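UPF0045 protein MJ1052 (Methanocaldococcus jannaschii, PDB 2EPI) is of unknown function but belongs to the UPF0045 family, related to thiamine-binding proteins, and so may bind thiamine or a similar small molecule. Local coordinates at residues K24-K27 with K28-V32; E41-M45 with G46-E50; G51-D54 with E55-A59. All coordinates share one frame; numbering follows the deposited sequence.

Contact 1 (K24-K27 with K28-V32); sequences KYVK and KAIEV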
loop_
_atom_site.group_PDB
_atom_site.type_symbol
_atom_site.label_atom_id
_atom_site.label_comp_id
_atom_site.label_asym_id
_atom_site.label_seq_id
_atom_site.Cartn_x
_atom_site.Cartn_y
_atom_site.Cartn_z
ATOM N N LYS A 24 -13.328 16.223 4.153
ATOM C CA LYS A 24 -13.776 16.528 5.505
ATOM C C LYS A 24 -13.247 15.494 6.497
ATOM O O LYS A 24 -12.845 15.835 7.607
ATOM C CB LYS A 24 -15.306 16.563 5.554
ATOM C CG LYS A 24 -15.867 17.528 6.588
ATOM C CD LYS A 24 -17.363 17.733 6.396
ATOM C CE LYS A 24 -17.858 18.983 7.117
ATOM N NZ LYS A 24 -17.652 18.924 8.594
ATOM N N TYR A 25 -13.236 14.232 6.085
ATOM C CA TYR A 25 -12.764 13.155 6.948
ATOM C C TYR A 25 -11.242 13.089 6.989
ATOM O O TYR A 25 -10.652 12.744 8.015
ATOM C CB TYR A 25 -13.346 11.828 6.467
ATOM C CG TYR A 25 -14.852 11.865 6.371
ATOM C CD1 TYR A 25 -15.633 12.118 7.497
ATOM C CD2 TYR A 25 -15.497 11.684 5.148
ATOM C CE1 TYR A 25 -17.019 12.193 7.409
ATOM C CE2 TYR A 25 -16.884 11.755 5.048
ATOM C CZ TYR A 25 -17.638 12.011 6.183
ATOM O OH TYR A 25 -19.008 12.091 6.091
ATOM N N VAL A 26 -10.612 13.424 5.869
ATOM C CA VAL A 26 -9.158 13.426 5.783
ATOM C C VAL A 26 -8.638 14.481 6.753
ATOM O O VAL A 26 -7.641 14.280 7.445
ATOM C CB VAL A 26 -8.690 13.773 4.349
ATOM C CG1 VAL A 26 -7.173 13.861 4.294
ATOM C CG2 VAL A 26 -9.204 12.724 3.372
ATOM N N LYS A 27 -9.333 15.610 6.797
ATOM C CA LYS A 27 -8.969 16.708 7.678
ATOM C C LYS A 27 -9.103 16.273 9.133
ATOM O O LYS A 27 -8.245 16.564 9.964
ATOM C CB LYS A 27 -9.881 17.905 7.402
ATOM C CG LYS A 27 -9.664 19.100 8.312
ATOM C CD LYS A 27 -10.677 20.197 8.005
ATOM C CE LYS A 27 -12.102 19.698 8.209
ATOM N NZ LYS A 27 -13.123 20.735 7.903
ATOM N N LYS A 28 -10.188 15.567 9.430
ATOM C CA LYS A 28 -10.454 15.086 10.779
ATOM C C LYS A 28 -9.312 14.195 11.271
ATOM O O LYS A 28 -8.851 14.326 12.406
ATOM C CB LYS A 28 -11.768 14.304 10.789
ATOM C CG LYS A 28 -12.417 14.163 12.153
ATOM C CD LYS A 28 -13.762 13.456 12.045
ATOM C CE LYS A 28 -14.500 13.445 13.378
ATOM N NZ LYS A 28 -15.653 12.499 13.374
ATOM N N ALA A 29 -8.856 13.296 10.404
ATOM C CA ALA A 29 -7.773 12.379 10.741
ATOM C C ALA A 29 -6.488 13.136 11.042
ATOM O O ALA A 29 -5.783 12.829 12.002
ATOM C CB ALA A 29 -7.544 11.401 9.597
ATOM N N ILE A 30 -6.184 14.127 10.209
ATOM C CA ILE A 30 -4.985 14.928 10.396
ATOM C C ILE A 30 -5.003 15.619 11.756
ATOM O O ILE A 30 -3.988 15.667 12.447
ATOM C CB ILE A 30 -4.854 15.989 9.284
ATOM C CG1 ILE A 30 -4.566 15.296 7.947
ATOM C CG2 ILE A 30 -3.752 16.978 9.632
ATOM C CD1 ILE A 30 -4.515 16.236 6.764
ATOM N N GLU A 31 -6.160 16.144 12.145
ATOM C CA GLU A 31 -6.268 16.814 13.433
ATOM C C GLU A 31 -5.957 15.855 14.579
ATOM O O GLU A 31 -5.431 16.261 15.616
ATOM C CB GLU A 31 -7.665 17.412 13.611
ATOM C CG GLU A 31 -7.920 18.607 12.711
ATOM C CD GLU A 31 -6.876 19.694 12.890
ATOM O OE1 GLU A 31 -6.770 20.241 14.010
ATOM O OE2 GLU A 31 -6.156 19.997 11.914
ATOM N N VAL A 32 -6.285 14.583 14.397
ATOM C CA VAL A 32 -6.008 13.597 15.428
ATOM C C VAL A 32 -4.497 13.443 15.598
ATOM O O VAL A 32 -3.998 13.386 16.720
ATOM C CB VAL A 32 -6.630 12.228 15.074
ATOM C CG1 VAL A 32 -6.049 11.144 15.968
ATOM C CG2 VAL A 32 -8.141 12.292 15.241
#
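Val26 and Ile30, one helical turn apart, meet through CG1 of the valine and CD1 of the isoleucine, 4.3 Å from each other. The isoleucine shows how a beta-branched side chain lies back along its own helix. Its CB rests 3.5 Å from Lys27 O. With CG1 beside the backbone N (chi1 -68°), the longer branch is turned back over the preceding turn, where CG1 lies 3.3 Å from Val26 O. The chain then runs on extended, and Ile30 CD1 stays 3.7 Å from Val26 O while reaching the valine methyl. Val26 O also accepts the amide of Ile30, 3.1 Å from Ile30 N, so one carbonyl meets both the backbone and the aliphatic arm of the residue four positions on.

Ala29 N to Tyr25 O (3.0 Å) and Glu31 N to Lys27 O (3.0 Å) repeat this bond along helix 23-33, the first of two helices packed on one face of an antiparallel sheet in the order 2-3-1-4, a ferredoxin-like topology. Tyr25 and Ala29 turn to helix 53-68 and strand 6-16, whereas Ile97 of the second subunit packs on Val26 and Ile30. Lys28 lays its CB 3.4 Å from Tyr25 O, then extends to the protein's own Asp70, whose carboxylate forms a salt bridge with NZ; Thr66 O accepts a second bond from that amine.

Contact 2 (E41-M45 with G46-E50); sequences ETNAM and GTVLE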
loop_
_atom_site.group_PDB
_atom_site.type_symbol
_atom_site.label_atom_id
_atom_site.label_comp_id
_atom_site.label_asym_id
_atom_site.label_seq_id
_atom_site.Cartn_x
_atom_site.Cartn_y
_atom_site.Cartn_z
ATOM N N GLU A 41 3.672 15.571 8.334
ATOM C CA GLU A 41 3.904 16.123 7.004
ATOM C C GLU A 41 2.880 15.547 6.033
ATOM O O GLU A 41 3.056 14.450 5.515
ATOM C CB GLU A 41 5.315 15.777 6.519
ATOM C CG GLU A 41 6.435 16.445 7.308
ATOM C CD GLU A 41 6.351 17.959 7.267
ATOM O OE1 GLU A 41 6.094 18.507 6.175
ATOM O OE2 GLU A 41 6.549 18.604 8.320
ATOM N N THR A 42 1.812 16.298 5.795
ATOM C CA THR A 42 0.745 15.865 4.899
ATOM C C THR A 42 1.049 16.154 3.436
ATOM O O THR A 42 1.527 17.233 3.089
ATOM C CB THR A 42 -0.593 16.561 5.251
ATOM O OG1 THR A 42 -1.032 16.130 6.545
ATOM C CG2 THR A 42 -1.668 16.220 4.220
ATOM N N ASN A 43 0.798 15.170 2.584
ATOM C CA ASN A 43 0.990 15.343 1.156
ATOM C C ASN A 43 -0.349 15.043 0.485
ATOM O O ASN A 43 -1.328 14.732 1.164
ATOM C CB ASN A 43 2.126 14.447 0.631
ATOM C CG ASN A 43 1.875 12.965 0.841
ATOM O OD1 ASN A 43 1.015 12.370 0.193
ATOM N ND2 ASN A 43 2.646 12.356 1.740
ATOM N N ALA A 44 -0.405 15.146 -0.836
ATOM C CA ALA A 44 -1.648 14.922 -1.559
ATOM C C ALA A 44 -2.189 13.494 -1.566
ATOM O O ALA A 44 -3.321 13.278 -1.988
ATOM C CB ALA A 44 -1.497 15.424 -2.998
ATOM N N MET A 45 -1.404 12.523 -1.102
ATOM C CA MET A 45 -1.859 11.130 -1.108
ATOM C C MET A 45 -1.841 10.425 0.254
ATOM O O MET A 45 -2.187 9.246 0.358
ATOM C CB MET A 45 -1.025 10.317 -2.103
ATOM C CG MET A 45 -1.255 10.683 -3.573
ATOM S SD MET A 45 -2.935 10.290 -4.145
ATOM C CE MET A 45 -2.834 8.501 -4.347
ATOM N N GLY A 46 -1.438 11.139 1.290
ATOM C CA GLY A 46 -1.392 10.546 2.614
ATOM C C GLY A 46 -0.670 11.492 3.546
ATOM O O GLY A 46 -0.377 12.629 3.172
ATOM N N THR A 47 -0.391 11.028 4.757
ATOM C CA THR A 47 0.315 11.842 5.737
ATOM C C THR A 47 1.531 11.092 6.255
ATOM O O THR A 47 1.427 9.930 6.639
ATOM C CB THR A 47 -0.582 12.181 6.929
ATOM O OG1 THR A 47 -1.702 12.951 6.478
ATOM C CG2 THR A 47 0.198 12.983 7.973
ATOM N N VAL A 48 2.682 11.756 6.253
ATOM C CA VAL A 48 3.912 11.153 6.748
ATOM C C VAL A 48 4.057 11.554 8.212
ATOM O O VAL A 48 3.810 12.703 8.576
ATOM C CB VAL A 48 5.147 11.633 5.936
ATOM C CG1 VAL A 48 6.440 11.195 6.623
ATOM C CG2 VAL A 48 5.083 11.060 4.533
ATOM N N LEU A 49 4.437 10.600 9.051
ATOM C CA LEU A 49 4.588 10.864 10.474
ATOM C C LEU A 49 5.961 10.408 10.932
ATOM O O LEU A 49 6.531 9.468 10.374
ATOM C CB LEU A 49 3.512 10.109 11.271
ATOM C CG LEU A 49 2.051 10.303 10.858
ATOM C CD1 LEU A 49 1.174 9.247 11.530
ATOM C CD2 LEU A 49 1.600 11.710 11.228
ATOM N N GLU A 50 6.485 11.093 11.943
ATOM C CA GLU A 50 7.779 10.767 12.525
ATOM C C GLU A 50 7.609 10.792 14.039
ATOM O O GLU A 50 7.096 11.761 14.597
ATOM C CB GLU A 50 8.844 11.792 12.126
ATOM C CG GLU A 50 10.199 11.526 12.794
ATOM C CD GLU A 50 11.160 12.701 12.686
ATOM O OE1 GLU A 50 11.426 13.155 11.555
ATOM O OE2 GLU A 50 11.655 13.167 13.736
#
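Glu41 faces Val48 across the two strands, as an antiparallel hydrogen-bonded pair clasped by two backbone bonds. Glu41 N gives to Val48 O at 2.9 Å, almost straight at 173° and in the carbonyl plane; the return bond, Val48 N to Glu41 O at 2.8 Å, approaches from well above the plane of the Glu41 carbonyl. Glu41 CB and Val48 CB sit 4.2 Å apart on the face of the sheet where Ile90 of helix 90-96 packs on both side chains.

Thr42 points to the other face, beside Thr47 in a non-hydrogen-bonded pair. The two side chains cross at a slant, and their hydroxyls share a hydrogen bond, Thr42 OG1 to Thr47 OG1 at 3.2 Å. Both threonines keep OG1 beside the backbone N (chi1 -66° and -62°), which brings the oxygens together and puts each methyl beside its own carbonyl carbon. Ile30 of helix 23-33 lies against the pair.

Strands 39-43 and 46-50 thus form a beta hairpin at one side of the four-stranded antiparallel sheet of a ferredoxin-like fold, with strand 46-50 bonded onward to strand 6-16.

At Asn43 the backbone N donates to Gly46 O, 2.9 Å away. Its side chain folds over the turn: OD1 accepts from Met45 N at 2.7 Å, an Asx turn, while ND2 lies 3.9 Å from Val48 CG2 and donates to Glu10 of strand 6-16. Ala44 carries the chain round the bend, its O bonded to Lys93 of the second subunit. Met45 turns its side chain out to Glu10 of that subunit and leads into Gly46, where a CB would clash with Met45 O at 2.7 Å, so the backbone here suits glycine.

Contact 3 (G51-D54 with E55-A59); sequences GDLD and EILKA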
loop_
_atom_site.group_PDB
_atom_site.type_symbol
_atom_site.label_atom_id
_atom_site.label_comp_id
_atom_site.label_asym_id
_atom_site.label_seq_id
_atom_site.Cartn_x
_atom_site.Cartn_y
_atom_site.Cartn_z
ATOM N N GLY A 51 8.034 9.721 14.700
ATOM C CA GLY A 51 7.908 9.660 16.145
ATOM C C GLY A 51 7.959 8.240 16.663
ATOM O O GLY A 51 8.324 7.323 15.932
ATOM N N ASP A 52 7.588 8.064 17.930
ATOM C CA ASP A 52 7.594 6.754 18.568
ATOM C C ASP A 52 6.616 5.789 17.898
ATOM O O ASP A 52 5.486 6.161 17.578
ATOM C CB ASP A 52 7.237 6.891 20.048
ATOM C CG ASP A 52 7.180 5.553 20.754
ATOM O OD1 ASP A 52 8.255 4.946 20.968
ATOM O OD2 ASP A 52 6.059 5.102 21.080
ATOM N N LEU A 53 7.047 4.545 17.710
ATOM C CA LEU A 53 6.209 3.540 17.057
ATOM C C LEU A 53 4.866 3.327 17.742
ATOM O O LEU A 53 3.836 3.248 17.077
ATOM C CB LEU A 53 6.955 2.205 16.954
ATOM C CG LEU A 53 6.197 1.036 16.313
ATOM C CD1 LEU A 53 5.656 1.433 14.945
ATOM C CD2 LEU A 53 7.133 -0.157 16.182
ATOM N N ASP A 54 4.864 3.233 19.068
ATOM C CA ASP A 54 3.613 3.024 19.775
ATOM C C ASP A 54 2.679 4.222 19.630
ATOM O O ASP A 54 1.468 4.055 19.503
ATOM C CB ASP A 54 3.868 2.731 21.257
ATOM C CG ASP A 54 4.578 1.412 21.470
ATOM O OD1 ASP A 54 4.265 0.449 20.740
ATOM O OD2 ASP A 54 5.442 1.332 22.373
ATOM N N GLU A 55 3.235 5.428 19.642
ATOM C CA GLU A 55 2.403 6.615 19.495
ATOM C C GLU A 55 1.781 6.653 18.102
ATOM O O GLU A 55 0.626 7.050 17.941
ATOM C CB GLU A 55 3.218 7.884 19.749
ATOM C CG GLU A 55 3.662 8.030 21.203
ATOM C CD GLU A 55 2.494 7.940 22.173
ATOM O OE1 GLU A 55 1.586 8.794 22.092
ATOM O OE2 GLU A 55 2.477 7.015 23.015
ATOM N N ILE A 56 2.543 6.236 17.098
ATOM C CA ILE A 56 2.036 6.230 15.729
ATOM C C ILE A 56 0.928 5.194 15.586
ATOM O O ILE A 56 -0.065 5.431 14.898
ATOM C CB ILE A 56 3.173 5.954 14.714
ATOM C CG1 ILE A 56 4.024 7.221 14.561
ATOM C CG2 ILE A 56 2.595 5.527 13.357
ATOM C CD1 ILE A 56 5.222 7.066 13.648
ATOM N N LEU A 57 1.092 4.049 16.244
ATOM C CA LEU A 57 0.075 3.001 16.188
ATOM C C LEU A 57 -1.219 3.490 16.837
ATOM O O LEU A 57 -2.310 3.261 16.313
ATOM C CB LEU A 57 0.580 1.737 16.889
ATOM C CG LEU A 57 1.691 1.009 16.131
ATOM C CD1 LEU A 57 2.339 -0.030 17.029
ATOM C CD2 LEU A 57 1.118 0.367 14.882
ATOM N N LYS A 58 -1.096 4.168 17.976
ATOM C CA LYS A 58 -2.265 4.694 18.674
ATOM C C LYS A 58 -2.921 5.786 17.831
ATOM O O LYS A 58 -4.144 5.861 17.740
ATOM C CB LYS A 58 -1.876 5.304 20.023
ATOM C CG LYS A 58 -1.242 4.361 21.031
ATOM C CD LYS A 58 -0.846 5.159 22.272
ATOM C CE LYS A 58 0.012 4.359 23.229
ATOM N NZ LYS A 58 0.489 5.232 24.346
ATOM N N ALA A 59 -2.096 6.645 17.238
ATOM C CA ALA A 59 -2.601 7.737 16.413
ATOM C C ALA A 59 -3.304 7.166 15.193
ATOM O O ALA A 59 -4.347 7.665 14.774
ATOM C CB ALA A 59 -1.454 8.652 15.979
HETATM O O HOH W 1 5.080 5.745 23.470
#
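Asp52 caps the start of helix 53-68 by accepting the amide of Glu55: Asp52 OD2 stands 3.2 Å from Glu55 N, met on the anti side of the carboxylate and at a bent 146°. The two acids bring Asp52 OD2 and Glu55 OE2 within 4.5 Å, and a water bridges them by donating to both oxygens. Lys58 closes the outer side with a salt bridge, its NZ 3.0 Å from Glu55 OE2 on the syn side; this cation is likely to offset part of the repulsion between the acids. CG of Asp52, swung opposite the backbone N (chi1 178°), brings the carboxylate over the first turn, and OD1 takes the amide of Arg5, so the capping group is also tied to the backbone just ahead of strand 6-16. An asparagine here, with one oxygen and an NH2 in place of two acceptors, would probably leave either Glu55 N or Arg5 N facing a donor and without its mate.

Beyond the cap, Asp52 O accepts from Ile56 N, and the regular bonds follow from Leu57 N to Leu53 O and from Lys58 N to Asp54 O. Asp54 itself reaches outward to Lys61 of the third subunit. On the buried side Leu53 CG lies 4.1 Å from Leu57 CD1, the two side chains set at a slant. Ile56 turns CD1 back to within 3.9 Å of Gly51 O and packs among Val7, Ala9, Leu78 and Ile80. Gly51, whose backbone angles would jam a CB against the preceding carbonyl, carries the chain round the corner, and what follows is a classic N-cap at the strand-to-helix junction of a ferredoxin-like fold.

From the N terminus the three contacts come in series, none nested within or crossing another. Contact 1 is a stretch of helix 23-33, so it closes no loop beyond the helical turn; contact 2 closes the hairpin of strands 39-43 and 46-50; contact 3 follows directly as the strand gives way to helix 53-68. The centres of contacts 1 and 2 lie about 12 Å apart, those of contacts 1 and 3 about 17 Å. Ile30 CD1 packs 3.5 Å from Thr42 OG1, placing the first helix on the hairpin, and Leu49 CB meets Ile56 CD1 at 4.2 Å beneath the second helix. Contacts 1 and 2 both border the second subunit, contact 3 the third.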